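Local coordinates for calcium homeostasis modulator protein 5 (Homo sapiens, PDB 7D60) that assembles into undecameric, cone-shaped large-pore channels in the membrane, with gating and ion conductance likely regulated by membrane lipids, at the interface of chains A and B. Coordinates in Å, arbitrary orientation; residue numbers count along the deposited sequence, not the author numbering. Chains: chain A/B, Calcium homeostasis modulator protein 5.

Contact 1: the interface of chains A and B. Residues chain A 208-210; chain B 78, 226, 230, 262, 265-266.
The hydroxyl oxygen OG of B:Ser266 lies against the first turn of helix 209-246 of chain A. It is 3.4 Å from CB of A:Leu210. The backbone N of A:Leu210 is 3.5 Å from the same OG, but the pair is not a hydrogen bond. Within chain B, OG of B:Ser266 donates a weak hydrogen bond to the carbonyl O of B:Trp262, at 3.5 Å. The chi1 of B:Ser266, -78°, sets OG anti to the carbonyl carbon and turns it toward A:Leu210. The methylene of B:Ser266 also meets that of A:Ser208, CB to CB at 3.8 Å.

A:Leu210 is the main apolar element and has 88 Å² of its surface hidden by chain B. Its branch CD1 touches CD2 of B:Leu226 at 3.9 Å, the two side chains crossing obliquely. B:Trp262 meets it at about a right angle. The benzo edge atom CZ3 of B:Trp262 lies 3.8 Å from the carbonyl O of A:Leu210. The ring tip CZ of B:Phe230 reaches the same O at 3.9 Å. The contact thus rests on packing, not on polar pairing.

On the chain A side the site is the start of the long cytoplasmic helix 209-246. Chain B receives it with the middle of its own copy of that helix, helix 259-264 and the loop that follows it, and B:Thr78 just beyond helix 71-77.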
ATOM      1  N   SER A 208     -24.115 -53.455  13.837  1.00 31.86           N
ATOM      2  CA  SER A 208     -24.704 -52.795  12.685  1.00 31.86           C
ATOM      3  C   SER A 208     -24.166 -51.373  12.585  1.00 31.86           C
ATOM      4  O   SER A 208     -23.219 -51.002  13.273  1.00 31.86           O
ATOM      5  CB  SER A 208     -26.222 -52.835  12.774  1.00 31.86           C
ATOM      6  OG  SER A 208     -26.707 -54.085  12.329  1.00 31.86           O
ATOM      7  N   TYR A 209     -24.764 -50.561  11.716  1.00 31.51           N
ATOM      8  CA  TYR A 209     -24.198 -49.251  11.419  1.00 31.51           C
ATOM      9  C   TYR A 209     -24.367 -48.278  12.576  1.00 31.51           C
ATOM     10  O   TYR A 209     -23.499 -47.429  12.800  1.00 31.51           O
ATOM     11  CB  TYR A 209     -24.835 -48.672  10.155  1.00 31.51           C
ATOM     12  CG  TYR A 209     -24.358 -47.278   9.844  1.00 31.51           C
ATOM     13  CD1 TYR A 209     -23.098 -47.067   9.296  1.00 31.51           C
ATOM     14  CD2 TYR A 209     -25.146 -46.166  10.127  1.00 31.51           C
ATOM     15  CE1 TYR A 209     -22.640 -45.796   9.023  1.00 31.51           C
ATOM     16  CE2 TYR A 209     -24.690 -44.888   9.872  1.00 31.51           C
ATOM     17  CZ  TYR A 209     -23.440 -44.713   9.310  1.00 31.51           C
ATOM     18  OH  TYR A 209     -22.985 -43.444   9.040  1.00 31.51           O
ATOM     19  N   LEU A 210     -25.470 -48.372  13.310  1.00 28.35           N
ATOM     20  CA  LEU A 210     -25.756 -47.382  14.337  1.00 28.35           C
ATOM     21  C   LEU A 210     -24.933 -47.625  15.596  1.00 28.35           C
ATOM     22  O   LEU A 210     -24.486 -46.673  16.238  1.00 28.35           O
ATOM     23  CB  LEU A 210     -27.247 -47.392  14.652  1.00 28.35           C
ATOM     24  CG  LEU A 210     -27.905 -46.059  14.978  1.00 28.35           C
ATOM     25  CD1 LEU A 210     -27.678 -45.079  13.859  1.00 28.35           C
ATOM     26  CD2 LEU A 210     -29.377 -46.268  15.196  1.00 28.35           C
TER
ATOM     27  N   THR B  78     -23.082 -52.708   6.442  1.00 34.44           N
ATOM     28  CA  THR B  78     -22.355 -52.926   7.689  1.00 34.44           C
ATOM     29  C   THR B  78     -23.109 -53.900   8.582  1.00 34.44           C
ATOM     30  O   THR B  78     -24.257 -53.650   8.956  1.00 34.44           O
ATOM     31  CB  THR B  78     -22.139 -51.607   8.416  1.00 34.44           C
ATOM     32  OG1 THR B  78     -21.478 -50.686   7.548  1.00 34.44           O
ATOM     33  CG2 THR B  78     -21.294 -51.814   9.638  1.00 34.44           C
ATOM     34  N   LEU B 226     -28.958 -37.015  16.563  1.00 33.17           N
ATOM     35  CA  LEU B 226     -28.313 -38.270  16.913  1.00 33.17           C
ATOM     36  C   LEU B 226     -26.830 -38.086  17.179  1.00 33.17           C
ATOM     37  O   LEU B 226     -26.252 -38.839  17.963  1.00 33.17           O
ATOM     38  CB  LEU B 226     -28.524 -39.285  15.796  1.00 33.17           C
ATOM     39  CG  LEU B 226     -28.330 -40.768  16.051  1.00 33.17           C
ATOM     40  CD1 LEU B 226     -29.103 -41.192  17.267  1.00 33.17           C
ATOM     41  CD2 LEU B 226     -28.820 -41.517  14.850  1.00 33.17           C
ATOM     42  N   PHE B 230     -25.213 -39.109  20.938  1.00 29.08           N
ATOM     43  CA  PHE B 230     -24.050 -39.984  21.030  1.00 29.08           C
ATOM     44  C   PHE B 230     -22.903 -39.291  21.742  1.00 29.08           C
ATOM     45  O   PHE B 230     -22.196 -39.908  22.540  1.00 29.08           O
ATOM     46  CB  PHE B 230     -23.603 -40.420  19.636  1.00 29.08           C
ATOM     47  CG  PHE B 230     -24.434 -41.508  19.036  1.00 29.08           C
ATOM     48  CD1 PHE B 230     -25.422 -42.140  19.763  1.00 29.08           C
ATOM     49  CD2 PHE B 230     -24.220 -41.900  17.732  1.00 29.08           C
ATOM     50  CE1 PHE B 230     -26.175 -43.135  19.199  1.00 29.08           C
ATOM     51  CE2 PHE B 230     -24.973 -42.895  17.169  1.00 29.08           C
ATOM     52  CZ  PHE B 230     -25.949 -43.513  17.903  1.00 29.08           C
ATOM     53  N   TRP B 262     -30.616 -52.307  19.173  1.00 27.95           N
ATOM     54  CA  TRP B 262     -29.654 -51.667  18.283  1.00 27.95           C
ATOM     55  C   TRP B 262     -29.796 -52.181  16.860  1.00 27.95           C
ATOM     56  O   TRP B 262     -29.663 -51.416  15.902  1.00 27.95           O
ATOM     57  CB  TRP B 262     -28.231 -51.919  18.773  1.00 27.95           C
ATOM     58  CG  TRP B 262     -27.687 -51.000  19.819  1.00 27.95           C
ATOM     59  CD1 TRP B 262     -27.315 -51.345  21.076  1.00 27.95           C
ATOM     60  CD2 TRP B 262     -27.390 -49.610  19.684  1.00 27.95           C
ATOM     61  NE1 TRP B 262     -26.831 -50.259  21.744  1.00 27.95           N
ATOM     62  CE2 TRP B 262     -26.863 -49.178  20.909  1.00 27.95           C
ATOM     63  CE3 TRP B 262     -27.530 -48.686  18.651  1.00 27.95           C
ATOM     64  CZ2 TRP B 262     -26.475 -47.869  21.130  1.00 27.95           C
ATOM     65  CZ3 TRP B 262     -27.147 -47.387  18.876  1.00 27.95           C
ATOM     66  CH2 TRP B 262     -26.625 -46.990  20.104  1.00 27.95           C
ATOM     67  N   ALA B 265     -33.214 -51.031  14.994  1.00 30.67           N
ATOM     68  CA  ALA B 265     -33.231 -49.643  14.557  1.00 30.67           C
ATOM     69  C   ALA B 265     -32.301 -49.375  13.386  1.00 30.67           C
ATOM     70  O   ALA B 265     -32.191 -48.223  12.960  1.00 30.67           O
ATOM     71  CB  ALA B 265     -32.860 -48.724  15.716  1.00 30.67           C
ATOM     72  N   SER B 266     -31.631 -50.397  12.859  1.00 33.96           N
ATOM     73  CA  SER B 266     -30.700 -50.245  11.749  1.00 33.96           C
ATOM     74  C   SER B 266     -31.205 -50.895  10.468  1.00 33.96           C
ATOM     75  O   SER B 266     -30.426 -51.096   9.536  1.00 33.96           O
ATOM     76  CB  SER B 266     -29.335 -50.819  12.118  1.00 33.96           C
ATOM     77  OG  SER B 266     -28.618 -49.932  12.949  1.00 33.96           O
TER

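Contact 2: the interface of chains A and B. Residues chain A 225-226, 229-230, 233, 257, 262; chain B 242, 246.
B:Phe246 of one subunit enters an apolar pocket of its neighbour, formed by the long cytoplasmic helix of this CALHM-family channel and the segment that folds back on it. The aromatic rings of B:Phe246 and A:Phe230 meet at their edges. CZ of B:Phe246 lies 3.5 Å from CE1 of A:Phe230, and the two side chains cross at about a right angle. A chi1 of -83° puts CG of B:Phe246 anti to its carbonyl carbon and sends the ring into this site.

A:Tyr233 runs past B:Phe246 in the opposite direction. CD1 of B:Phe246 stands 4.2 Å above the plane of the A:Tyr233 ring, over its centre. A:Pro257 approaches at a slant, its CD 4.0 Å from CD1 of B:Phe246. A:Thr229 comes tip to tip, with methyl CG2 3.6 Å from CE2 of B:Phe246. Its hydroxyl OG1 is turned back to the carbonyl O of A:Gln225, a 2.8 Å hydrogen bond with a C=O...donor angle of 160°. This bond probably holds the methyl toward the ring.

One turn earlier on chain B, B:Leu242 splits its branches. CD1 rests 3.7 Å from CB of A:Gln225. CD2 meets CD1 of A:Leu226 at 3.7 Å, the side chains again roughly perpendicular.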
ATOM      1  N   GLN A 225     -10.326 -37.988  27.547  1.00 35.74           N
ATOM      2  CA  GLN A 225     -10.518 -37.993  28.988  1.00 35.74           C
ATOM      3  C   GLN A 225      -9.384 -38.694  29.710  1.00 35.74           C
ATOM      4  O   GLN A 225      -9.163 -38.429  30.893  1.00 35.74           O
ATOM      5  CB  GLN A 225     -11.843 -38.660  29.333  1.00 35.74           C
ATOM      6  CG  GLN A 225     -13.060 -37.871  28.921  1.00 35.74           C
ATOM      7  CD  GLN A 225     -13.370 -36.756  29.875  1.00 35.74           C
ATOM      8  OE1 GLN A 225     -13.154 -35.584  29.573  1.00 35.74           O
ATOM      9  NE2 GLN A 225     -13.876 -37.111  31.041  1.00 35.74           N
ATOM     10  N   LEU A 226      -8.665 -39.581  29.028  1.00 33.17           N
ATOM     11  CA  LEU A 226      -7.516 -40.244  29.625  1.00 33.17           C
ATOM     12  C   LEU A 226      -6.299 -39.336  29.662  1.00 33.17           C
ATOM     13  O   LEU A 226      -5.457 -39.482  30.547  1.00 33.17           O
ATOM     14  CB  LEU A 226      -7.200 -41.518  28.850  1.00 33.17           C
ATOM     15  CG  LEU A 226      -6.339 -42.604  29.469  1.00 33.17           C
ATOM     16  CD1 LEU A 226      -6.855 -42.961  30.834  1.00 33.17           C
ATOM     17  CD2 LEU A 226      -6.392 -43.806  28.574  1.00 33.17           C
ATOM     18  N   THR A 229      -6.896 -37.110  32.778  1.00 32.36           N
ATOM     19  CA  THR A 229      -6.743 -37.779  34.061  1.00 32.36           C
ATOM     20  C   THR A 229      -5.278 -38.042  34.370  1.00 32.36           C
ATOM     21  O   THR A 229      -4.856 -37.931  35.525  1.00 32.36           O
ATOM     22  CB  THR A 229      -7.544 -39.079  34.061  1.00 32.36           C
ATOM     23  OG1 THR A 229      -8.891 -38.792  33.685  1.00 32.36           O
ATOM     24  CG2 THR A 229      -7.560 -39.715  35.431  1.00 32.36           C
ATOM     25  N   PHE A 230      -4.488 -38.378  33.348  1.00 29.08           N
ATOM     26  CA  PHE A 230      -3.053 -38.558  33.537  1.00 29.08           C
ATOM     27  C   PHE A 230      -2.383 -37.247  33.902  1.00 29.08           C
ATOM     28  O   PHE A 230      -1.490 -37.215  34.751  1.00 29.08           O
ATOM     29  CB  PHE A 230      -2.419 -39.125  32.269  1.00 29.08           C
ATOM     30  CG  PHE A 230      -2.627 -40.592  32.080  1.00 29.08           C
ATOM     31  CD1 PHE A 230      -3.224 -41.364  33.056  1.00 29.08           C
ATOM     32  CD2 PHE A 230      -2.223 -41.203  30.912  1.00 29.08           C
ATOM     33  CE1 PHE A 230      -3.408 -42.708  32.867  1.00 29.08           C
ATOM     34  CE2 PHE A 230      -2.408 -42.545  30.724  1.00 29.08           C
ATOM     35  CZ  PHE A 230      -2.999 -43.298  31.702  1.00 29.08           C
ATOM     36  N   TYR A 233      -3.412 -36.478  37.734  1.00 33.45           N
ATOM     37  CA  TYR A 233      -2.790 -37.303  38.757  1.00 33.45           C
ATOM     38  C   TYR A 233      -1.276 -37.185  38.769  1.00 33.45           C
ATOM     39  O   TYR A 233      -0.645 -37.655  39.716  1.00 33.45           O
ATOM     40  CB  TYR A 233      -3.171 -38.766  38.559  1.00 33.45           C
ATOM     41  CG  TYR A 233      -4.425 -39.173  39.272  1.00 33.45           C
ATOM     42  CD1 TYR A 233      -4.372 -39.950  40.417  1.00 33.45           C
ATOM     43  CD2 TYR A 233      -5.668 -38.788  38.797  1.00 33.45           C
ATOM     44  CE1 TYR A 233      -5.520 -40.328  41.070  1.00 33.45           C
ATOM     45  CE2 TYR A 233      -6.822 -39.161  39.441  1.00 33.45           C
ATOM     46  CZ  TYR A 233      -6.742 -39.929  40.577  1.00 33.45           C
ATOM     47  OH  TYR A 233      -7.895 -40.303  41.222  1.00 33.45           O
ATOM     48  N   PRO A 257      -3.507 -47.477  40.902  1.00 35.74           N
ATOM     49  CA  PRO A 257      -3.857 -48.850  40.523  1.00 35.74           C
ATOM     50  C   PRO A 257      -2.650 -49.772  40.570  1.00 35.74           C
ATOM     51  O   PRO A 257      -1.515 -49.356  40.343  1.00 35.74           O
ATOM     52  CB  PRO A 257      -4.395 -48.705  39.095  1.00 35.74           C
ATOM     53  CG  PRO A 257      -4.064 -47.339  38.666  1.00 35.74           C
ATOM     54  CD  PRO A 257      -3.936 -46.508  39.883  1.00 35.74           C
ATOM     55  N   TRP A 262      -3.036 -52.463  35.795  1.00 27.95           N
ATOM     56  CA  TRP A 262      -2.462 -51.742  34.664  1.00 27.95           C
ATOM     57  C   TRP A 262      -2.311 -52.652  33.455  1.00 27.95           C
ATOM     58  O   TRP A 262      -2.528 -52.224  32.319  1.00 27.95           O
ATOM     59  CB  TRP A 262      -1.101 -51.166  35.038  1.00 27.95           C
ATOM     60  CG  TRP A 262      -1.077 -49.842  35.732  1.00 27.95           C
ATOM     61  CD1 TRP A 262      -0.619 -49.599  36.984  1.00 27.95           C
ATOM     62  CD2 TRP A 262      -1.462 -48.576  35.198  1.00 27.95           C
ATOM     63  NE1 TRP A 262      -0.717 -48.273  37.278  1.00 27.95           N
ATOM     64  CE2 TRP A 262      -1.231 -47.617  36.195  1.00 27.95           C
ATOM     65  CE3 TRP A 262      -1.992 -48.160  33.979  1.00 27.95           C
ATOM     66  CZ2 TRP A 262      -1.506 -46.274  36.013  1.00 27.95           C
ATOM     67  CZ3 TRP A 262      -2.268 -46.825  33.804  1.00 27.95           C
ATOM     68  CH2 TRP A 262      -2.024 -45.899  34.813  1.00 27.95           C
TER
ATOM     69  N   LEU B 242     -13.434 -44.060  34.166  1.00 35.37           N
ATOM     70  CA  LEU B 242     -12.130 -43.603  34.615  1.00 35.37           C
ATOM     71  C   LEU B 242     -12.066 -43.362  36.112  1.00 35.37           C
ATOM     72  O   LEU B 242     -10.998 -43.520  36.710  1.00 35.37           O
ATOM     73  CB  LEU B 242     -11.742 -42.325  33.878  1.00 35.37           C
ATOM     74  CG  LEU B 242     -11.341 -42.570  32.433  1.00 35.37           C
ATOM     75  CD1 LEU B 242     -11.005 -41.277  31.767  1.00 35.37           C
ATOM     76  CD2 LEU B 242     -10.172 -43.503  32.394  1.00 35.37           C
ATOM     77  N   PHE B 246      -9.132 -45.638  38.680  1.00 37.70           N
ATOM     78  CA  PHE B 246      -8.074 -45.070  39.500  1.00 37.70           C
ATOM     79  C   PHE B 246      -8.371 -45.175  40.985  1.00 37.70           C
ATOM     80  O   PHE B 246      -7.447 -45.352  41.785  1.00 37.70           O
ATOM     81  CB  PHE B 246      -7.852 -43.614  39.117  1.00 37.70           C
ATOM     82  CG  PHE B 246      -6.963 -43.442  37.940  1.00 37.70           C
ATOM     83  CD1 PHE B 246      -5.591 -43.362  38.103  1.00 37.70           C
ATOM     84  CD2 PHE B 246      -7.491 -43.380  36.666  1.00 37.70           C
ATOM     85  CE1 PHE B 246      -4.764 -43.210  37.022  1.00 37.70           C
ATOM     86  CE2 PHE B 246      -6.669 -43.232  35.576  1.00 37.70           C
ATOM     87  CZ  PHE B 246      -5.303 -43.146  35.757  1.00 37.70           C
TER

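Contact 3: the interface of chains A and B. Residues chain A 214, 217-218, 221; chain B 230-231, 234-235.
The polar link is between the amine NZ of A:Lys221 and the backbone carbonyl O of B:Leu231, modelled as a hydrogen bond. Its 2.4 Å length is too short to be taken literally. As modelled, the donor lies in the carbonyl plane, on a lone pair, at 125°, a geometry equally doubtful. A:Lys221 CG sits between backbone N and carbonyl carbon (chi1 57°), and the chain beyond is extended and reaches chain B. The amide ND2 of B:Asn235 is modelled near NZ but makes no hydrogen bond with it.

The apolar part of the lysine is also packed. CE of A:Lys221 lies 3.5 Å from CG of B:Asn235, the side chains crossing at about a right angle. CE is also 3.7 Å from the methyl CB of B:Ala234. An alanine in place of A:Lys221 would probably leave the carbonyl of B:Leu231 without this partner and open a gap beside B:Ala234.

At the aromatic pair, the methylene CB of A:Phe214 stands 4.1 Å above the centre of the B:Phe230 ring. CD1 of A:Phe214 meets CD1 of B:Phe230 at 3.9 Å.

Neighbouring subunits of the undecamer meet here helix to helix: the first half of helix 209-246 in chain A, a later stretch in B.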
ATOM      1  N   PHE A 214     -21.695 -45.234  17.491  1.00 26.94           N
ATOM      2  CA  PHE A 214     -21.511 -44.903  18.896  1.00 26.94           C
ATOM      3  C   PHE A 214     -20.170 -45.392  19.414  1.00 26.94           C
ATOM      4  O   PHE A 214     -19.550 -44.720  20.239  1.00 26.94           O
ATOM      5  CB  PHE A 214     -22.640 -45.500  19.734  1.00 26.94           C
ATOM      6  CG  PHE A 214     -22.470 -45.283  21.201  1.00 26.94           C
ATOM      7  CD1 PHE A 214     -22.618 -44.022  21.745  1.00 26.94           C
ATOM      8  CD2 PHE A 214     -22.136 -46.329  22.035  1.00 26.94           C
ATOM      9  CE1 PHE A 214     -22.448 -43.813  23.091  1.00 26.94           C
ATOM     10  CE2 PHE A 214     -21.958 -46.120  23.376  1.00 26.94           C
ATOM     11  CZ  PHE A 214     -22.118 -44.863  23.905  1.00 26.94           C
ATOM     12  N   THR A 217     -17.522 -42.944  18.541  1.00 29.76           N
ATOM     13  CA  THR A 217     -17.598 -41.724  19.334  1.00 29.76           C
ATOM     14  C   THR A 217     -17.045 -41.941  20.733  1.00 29.76           C
ATOM     15  O   THR A 217     -16.414 -41.045  21.301  1.00 29.76           O
ATOM     16  CB  THR A 217     -19.045 -41.237  19.400  1.00 29.76           C
ATOM     17  OG1 THR A 217     -19.620 -41.295  18.093  1.00 29.76           O
ATOM     18  CG2 THR A 217     -19.118 -39.815  19.903  1.00 29.76           C
ATOM     19  N   TYR A 218     -17.265 -43.127  21.303  1.00 30.28           N
ATOM     20  CA  TYR A 218     -16.772 -43.405  22.645  1.00 30.28           C
ATOM     21  C   TYR A 218     -15.260 -43.558  22.657  1.00 30.28           C
ATOM     22  O   TYR A 218     -14.591 -43.049  23.559  1.00 30.28           O
ATOM     23  CB  TYR A 218     -17.432 -44.658  23.209  1.00 30.28           C
ATOM     24  CG  TYR A 218     -16.784 -45.122  24.484  1.00 30.28           C
ATOM     25  CD1 TYR A 218     -16.881 -44.370  25.641  1.00 30.28           C
ATOM     26  CD2 TYR A 218     -16.046 -46.290  24.527  1.00 30.28           C
ATOM     27  CE1 TYR A 218     -16.278 -44.776  26.804  1.00 30.28           C
ATOM     28  CE2 TYR A 218     -15.443 -46.705  25.688  1.00 30.28           C
ATOM     29  CZ  TYR A 218     -15.563 -45.944  26.822  1.00 30.28           C
ATOM     30  OH  TYR A 218     -14.963 -46.351  27.983  1.00 30.28           O
ATOM     31  N   LYS A 221     -13.231 -40.077  22.563  1.00 34.94           N
ATOM     32  CA  LYS A 221     -13.053 -39.271  23.757  1.00 34.94           C
ATOM     33  C   LYS A 221     -12.951 -40.094  25.026  1.00 34.94           C
ATOM     34  O   LYS A 221     -13.120 -39.542  26.113  1.00 34.94           O
ATOM     35  CB  LYS A 221     -14.172 -38.254  23.890  1.00 34.94           C
ATOM     36  CG  LYS A 221     -15.539 -38.823  23.926  1.00 34.94           C
ATOM     37  CD  LYS A 221     -16.473 -37.755  23.463  1.00 34.94           C
ATOM     38  CE  LYS A 221     -17.799 -37.923  24.108  1.00 34.94           C
ATOM     39  NZ  LYS A 221     -18.684 -36.802  23.764  1.00 34.94           N
TER
ATOM     40  N   PHE B 230     -25.213 -39.109  20.938  1.00 29.08           N
ATOM     41  CA  PHE B 230     -24.050 -39.984  21.030  1.00 29.08           C
ATOM     42  C   PHE B 230     -22.903 -39.291  21.742  1.00 29.08           C
ATOM     43  O   PHE B 230     -22.196 -39.908  22.540  1.00 29.08           O
ATOM     44  CB  PHE B 230     -23.603 -40.420  19.636  1.00 29.08           C
ATOM     45  CG  PHE B 230     -24.434 -41.508  19.036  1.00 29.08           C
ATOM     46  CD1 PHE B 230     -25.422 -42.140  19.763  1.00 29.08           C
ATOM     47  CD2 PHE B 230     -24.220 -41.900  17.732  1.00 29.08           C
ATOM     48  CE1 PHE B 230     -26.175 -43.135  19.199  1.00 29.08           C
ATOM     49  CE2 PHE B 230     -24.973 -42.895  17.169  1.00 29.08           C
ATOM     50  CZ  PHE B 230     -25.949 -43.513  17.903  1.00 29.08           C
ATOM     51  N   LEU B 231     -22.720 -38.004  21.478  1.00 31.89           N
ATOM     52  CA  LEU B 231     -21.659 -37.226  22.096  1.00 31.89           C
ATOM     53  C   LEU B 231     -21.942 -36.921  23.560  1.00 31.89           C
ATOM     54  O   LEU B 231     -21.017 -36.584  24.301  1.00 31.89           O
ATOM     55  CB  LEU B 231     -21.475 -35.935  21.301  1.00 31.89           C
ATOM     56  CG  LEU B 231     -20.226 -35.072  21.359  1.00 31.89           C
ATOM     57  CD1 LEU B 231     -19.965 -34.514  19.982  1.00 31.89           C
ATOM     58  CD2 LEU B 231     -20.401 -33.949  22.354  1.00 31.89           C
ATOM     59  N   ALA B 234     -21.536 -40.559  25.561  1.00 32.17           N
ATOM     60  CA  ALA B 234     -20.176 -41.076  25.582  1.00 32.17           C
ATOM     61  C   ALA B 234     -19.282 -40.271  26.507  1.00 32.17           C
ATOM     62  O   ALA B 234     -18.248 -40.774  26.949  1.00 32.17           O
ATOM     63  CB  ALA B 234     -19.594 -41.101  24.173  1.00 32.17           C
ATOM     64  N   ASN B 235     -19.654 -39.027  26.808  1.00 34.80           N
ATOM     65  CA  ASN B 235     -18.977 -38.286  27.862  1.00 34.80           C
ATOM     66  C   ASN B 235     -19.333 -38.811  29.240  1.00 34.80           C
ATOM     67  O   ASN B 235     -18.483 -38.820  30.131  1.00 34.80           O
ATOM     68  CB  ASN B 235     -19.325 -36.804  27.785  1.00 34.80           C
ATOM     69  CG  ASN B 235     -18.292 -36.005  27.044  1.00 34.80           C
ATOM     70  OD1 ASN B 235     -17.097 -36.242  27.183  1.00 34.80           O
ATOM     71  ND2 ASN B 235     -18.741 -35.037  26.263  1.00 34.80           N
TER

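All three contacts use helix 209-246 of both chains. Contacts 1 and 3 lie about 14 Å apart and share B:Phe230. Contact 3 is about 18 Å from contact 2, and contacts 1 and 2 are about 30 Å apart, all measured between C-alpha centres. Along chain A the contacts run in the order 1, 3, 2, and chain B is met progressively later in its helix. Leu226, Phe230 and Trp262 serve chain B in contact 1 and chain A in contact 2, so each subunit offers them to both neighbours. Such offset pairing can repeat around the undecameric ring.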